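Local coordinates for uncharacterized peroxidase-related protein (Silicibacter sp., PDB 2PFX) that is of uncharacterized function but, as a peroxidase-related member of the AhpD-like clan, probably acts as a thiol-based oxidoreductase, at residues I76-S81 with Y88-H93; S82-F87 with K132-S137. All coordinates share one frame; numbering follows the deposited sequence.

Overall arrangement
After helices 21-34, 39-44 and 48-63, the chain enters helix 70-84, which both contacts use, each joining it to a different partner. The chain passes through 76-81 and 82-87 and turns back into 88-93, where contact 1 closes a short helical hairpin of successive, roughly antiparallel helices. It then runs through the rest of helix 87-101 and helix 104-112 before helix 121-136 returns to the end of helix 70-84 in contact 2, closing a much longer loop. Their segments alternate, so the two loops cross. A probable hydrogen bond from C86 N to S81 O (3.0 Å) joins the turn to the last residue of 76-81, and both contacts also touch the second subunit.

Contact 1: I76-S81 with Y88-H93; sequences IAVVVS and YCLVAH
The imidazole of H93 meets A77 obliquely, with A77 CB 4.1 Å from H93 CG, while C89 CA of its own helix lies at the ring edge, in plane. F168 adds an edge-to-face contact, and H93 ND1 is hydrogen-bonded to E74. V78 CG2 presses against the H93 backbone, 3.5 Å from H93 C, and the V78 and L90 side chains cross at about a right angle, with V78 CG1 4.1 Å from L90 CD2. S81, whose CA is nearest that of L90, turns its OG back beside its backbone N (chi1 -54°), bonding A77 O at 2.6 Å from above the carbonyl plane, and S81 N donates to the same oxygen from the opposite face. S81 OG also packs on C89 CB (3.3 Å), and L90 CG rests on S81 CB at 3.7 Å. C86 SG and C89 SG are 3.5 Å apart, too far for a disulfide; with E74 and H93 these cysteines match the CXXC-containing active-site pattern of AhpD-like proteins, consistent with a redox role. The two helices, roughly antiparallel (154°), the segment axes approaching to 8.8 Å, pack against helix 155-178 through A77 and C89 and against helix 104-112 through V78 and L90.

Contact 2: S82-F87 with K132-S137; sequences SINKCF and KMTRAS
I83 and T134 reach toward each other, tip to tip, and I83 contributes the largest share of the contact. At its root, I83 CB lies 4.0 Å from T134 CG2. The CG2 branch, anti to the backbone N of I83, comes closer to the same methyl, with I83 CG2 and T134 CG2 3.7 Å apart, and also touches R135 CG. Past CG1, the tip I83 CD1 lies 4.1 Å from both T134 CB and R135 CD, beside a guanidinium group that it approaches obliquely. The arginine chain crosses the isoleucine at about a right angle; its bends at chi2 (130°) and chi3 (98°) bring the methylenes across I83, while its charged end forms a salt bridge with E139 of the fourth subunit. With an alanine at I83, a gap would probably open beside the T134 methyl and the R135 methylenes would lose their apolar support.

No direct hydrogen bond joins the segments, but a water lies within hydrogen-bonding distance of both, 2.6 Å from N84 OD1 and 2.9 Å from T134 O. The same N84 OD1 packs on T134 CG2 at 3.9 Å. The other end of the amide, N84 ND2, bonds N169 and N172, and T134 OG1 bonds A130 O and N169, which fixes both side chains against a common neighbour. Beyond N84, K85, the first residue to leave helical backbone angles, has positive phi in a Schellman motif, and C86 is the N-cap of the next helix. The contact thus packs the C-terminal turns of helices 70-84 and 121-136 together beside helix 155-178, and R173 of the third subunit bonds the carbonyls of M133 and T134 from outside.

Contact 1: I76-S81 with Y88-H93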
# COMPACT_ATOMS: atom_id res chain seq x y z
N ILE A 76 20.31 -3.49 -12.38
CA ILE A 76 19.53 -2.46 -11.74
C ILE A 76 18.27 -2.25 -12.57
O ILE A 76 17.16 -2.18 -12.06
CB ILE A 76 20.30 -1.14 -11.60
CG1 ILE A 76 21.38 -1.15 -10.52
CG2 ILE A 76 19.37 0.03 -11.34
CD1 ILE A 76 22.34 0.03 -10.61
N ALA A 77 18.51 -2.18 -13.88
CA ALA A 77 17.37 -1.93 -14.77
C ALA A 77 16.24 -2.93 -14.60
O ALA A 77 15.06 -2.59 -14.56
CB ALA A 77 17.87 -1.95 -16.21
N VAL A 78 16.63 -4.19 -14.54
CA VAL A 78 15.64 -5.27 -14.41
C VAL A 78 14.94 -5.28 -13.08
O VAL A 78 13.75 -5.55 -12.97
CB VAL A 78 16.30 -6.64 -14.65
CG1 VAL A 78 15.30 -7.77 -14.42
CG2 VAL A 78 16.84 -6.69 -16.06
N VAL A 79 15.67 -5.00 -12.00
CA VAL A 79 15.02 -4.95 -10.69
C VAL A 79 14.03 -3.81 -10.64
O VAL A 79 12.87 -3.96 -10.20
CB VAL A 79 16.09 -4.86 -9.60
CG1 VAL A 79 15.49 -4.44 -8.27
CG2 VAL A 79 16.82 -6.19 -9.50
N VAL A 80 14.40 -2.63 -11.11
CA VAL A 80 13.44 -1.51 -11.22
C VAL A 80 12.24 -1.95 -12.04
O VAL A 80 11.10 -1.79 -11.60
CB VAL A 80 14.09 -0.25 -11.81
CG1 VAL A 80 13.07 0.88 -11.94
CG2 VAL A 80 15.25 0.20 -10.93
N SER A 81 12.46 -2.52 -13.23
CA SER A 81 11.37 -2.93 -14.10
C SER A 81 10.45 -3.97 -13.50
O SER A 81 9.27 -4.04 -13.79
CB SER A 81 11.95 -3.56 -15.37
OG SER A 81 12.86 -2.67 -15.98
N TYR A 88 7.94 -4.12 -21.43
CA TYR A 88 8.94 -3.77 -22.43
C TYR A 88 10.33 -4.02 -21.83
O TYR A 88 11.22 -4.64 -22.41
CB TYR A 88 8.82 -2.32 -22.97
CG TYR A 88 9.89 -2.02 -23.99
CD1 TYR A 88 11.18 -1.55 -23.73
CD2 TYR A 88 9.60 -2.20 -25.35
CE1 TYR A 88 12.11 -1.30 -24.69
CE2 TYR A 88 10.53 -1.96 -26.34
CZ TYR A 88 11.79 -1.51 -26.01
OH TYR A 88 12.75 -1.23 -26.94
N CYS A 89 10.53 -3.36 -20.69
CA CYS A 89 11.86 -3.22 -20.14
C CYS A 89 12.29 -4.55 -19.53
O CYS A 89 13.47 -4.89 -19.57
CB CYS A 89 11.86 -2.09 -19.11
SG CYS A 89 11.49 -0.45 -19.83
N LEU A 90 11.32 -5.31 -19.01
CA LEU A 90 11.65 -6.61 -18.43
C LEU A 90 12.15 -7.55 -19.52
O LEU A 90 13.08 -8.34 -19.32
CB LEU A 90 10.47 -7.21 -17.67
CG LEU A 90 10.24 -6.67 -16.25
CD1 LEU A 90 8.85 -6.98 -15.73
CD2 LEU A 90 11.33 -7.23 -15.33
N VAL A 91 11.53 -7.42 -20.68
CA VAL A 91 11.95 -8.24 -21.82
C VAL A 91 13.30 -7.78 -22.38
O VAL A 91 14.18 -8.62 -22.59
CB VAL A 91 10.88 -8.19 -22.93
CG1 VAL A 91 11.43 -8.84 -24.19
CG2 VAL A 91 9.60 -8.82 -22.41
N ALA A 92 13.42 -6.48 -22.61
CA ALA A 92 14.62 -5.95 -23.24
C ALA A 92 15.83 -6.12 -22.33
O ALA A 92 16.89 -6.58 -22.78
CB ALA A 92 14.40 -4.50 -23.63
N HIS A 93 15.68 -5.75 -21.06
CA HIS A 93 16.83 -5.71 -20.14
C HIS A 93 17.05 -7.06 -19.49
O HIS A 93 18.20 -7.42 -19.16
CB HIS A 93 16.59 -4.57 -19.14
CG HIS A 93 16.72 -3.28 -19.88
ND1 HIS A 93 17.93 -2.77 -20.29
CD2 HIS A 93 15.77 -2.43 -20.35
CE1 HIS A 93 17.74 -1.64 -20.94
NE2 HIS A 93 16.44 -1.40 -21.00

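Contact 2: S82-F87 with K132-S137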
# COMPACT_ATOMS: atom_id res chain seq x y z
N SER A 82 11.04 -4.85 -12.69
CA SER A 82 10.24 -5.89 -12.05
C SER A 82 9.27 -5.25 -11.06
O SER A 82 8.09 -5.60 -10.97
CB SER A 82 11.15 -6.90 -11.36
OG SER A 82 10.40 -7.92 -10.73
N ILE A 83 9.77 -4.29 -10.28
CA ILE A 83 8.94 -3.65 -9.30
C ILE A 83 7.83 -2.84 -9.97
O ILE A 83 6.70 -2.84 -9.47
CB ILE A 83 9.74 -2.73 -8.36
CG1 ILE A 83 10.74 -3.51 -7.49
CG2 ILE A 83 8.82 -1.88 -7.52
CD1 ILE A 83 11.88 -2.68 -6.98
N ASN A 84 8.15 -2.21 -11.09
CA ASN A 84 7.13 -1.47 -11.83
C ASN A 84 6.34 -2.31 -12.82
O ASN A 84 5.39 -1.78 -13.43
CB ASN A 84 7.76 -0.32 -12.61
CG ASN A 84 8.30 0.76 -11.68
OD1 ASN A 84 7.73 1.02 -10.63
ND2 ASN A 84 9.38 1.36 -12.10
N LYS A 85 6.67 -3.57 -12.95
CA LYS A 85 5.97 -4.51 -13.84
C LYS A 85 5.86 -3.98 -15.26
O LYS A 85 4.82 -4.01 -15.94
CB LYS A 85 4.61 -4.88 -13.25
CG LYS A 85 4.68 -5.41 -11.83
CD LYS A 85 3.74 -6.53 -11.43
CE LYS A 85 4.43 -7.85 -11.12
NZ LYS A 85 4.41 -8.26 -9.69
N CYS A 86 7.00 -3.50 -15.73
CA CYS A 86 7.16 -3.00 -17.08
C CYS A 86 7.55 -4.10 -18.07
O CYS A 86 8.69 -4.51 -18.16
CB CYS A 86 8.24 -1.91 -17.11
SG CYS A 86 8.26 -1.19 -18.80
N PHE A 87 6.58 -4.58 -18.84
CA PHE A 87 6.80 -5.61 -19.85
C PHE A 87 7.93 -5.30 -20.82
O PHE A 87 8.77 -6.18 -21.03
CB PHE A 87 5.48 -5.85 -20.63
CG PHE A 87 5.56 -6.98 -21.64
CD1 PHE A 87 5.88 -8.28 -21.32
CD2 PHE A 87 5.30 -6.71 -22.97
CE1 PHE A 87 5.98 -9.27 -22.28
CE2 PHE A 87 5.38 -7.68 -23.93
CZ PHE A 87 5.72 -8.99 -23.60
N LYS A 132 14.57 0.37 -2.99
CA LYS A 132 14.05 1.38 -2.08
C LYS A 132 13.81 2.72 -2.76
O LYS A 132 12.87 3.48 -2.46
CB LYS A 132 15.00 1.52 -0.89
CG LYS A 132 14.41 2.51 0.13
CD LYS A 132 15.29 2.63 1.37
CE LYS A 132 14.59 3.51 2.40
NZ LYS A 132 15.17 3.25 3.74
N MSE A 133 14.66 3.10 -3.69
CA MSE A 133 14.45 4.29 -4.49
C MSE A 133 13.19 4.17 -5.34
O MSE A 133 12.46 5.12 -5.57
CB MSE A 133 15.62 4.48 -5.45
CG MSE A 133 16.85 5.14 -4.86
SE MSE A 133 18.24 5.41 -6.11
CE MSE A 133 17.30 6.66 -7.21
N THR A 134 12.96 2.95 -5.80
CA THR A 134 11.83 2.71 -6.70
C THR A 134 10.53 2.78 -5.93
O THR A 134 9.55 3.41 -6.37
CB THR A 134 12.04 1.39 -7.44
OG1 THR A 134 13.19 1.52 -8.29
CG2 THR A 134 10.85 1.08 -8.36
N ARG A 135 10.50 2.18 -4.74
CA ARG A 135 9.28 2.22 -3.92
C ARG A 135 9.11 3.44 -3.04
O ARG A 135 7.98 3.86 -2.73
CB ARG A 135 9.30 0.97 -3.03
CG ARG A 135 8.92 -0.28 -3.80
CD ARG A 135 9.88 -1.42 -3.60
NE ARG A 135 9.42 -2.36 -2.60
CZ ARG A 135 10.02 -3.49 -2.27
NH1 ARG A 135 11.15 -3.90 -2.86
NH2 ARG A 135 9.42 -4.22 -1.32
N ALA A 136 10.19 4.05 -2.57
CA ALA A 136 10.06 5.05 -1.51
C ALA A 136 11.30 5.92 -1.43
O ALA A 136 11.95 5.97 -0.39
CB ALA A 136 9.84 4.36 -0.18
N SER A 137 11.57 6.60 -2.54
CA SER A 137 12.77 7.43 -2.56
C SER A 137 12.80 8.48 -1.46
O SER A 137 13.88 8.85 -0.98
CB SER A 137 12.93 8.07 -3.94
OG SER A 137 11.85 8.89 -4.31
O HOH W 1 7.91 2.79 -8.71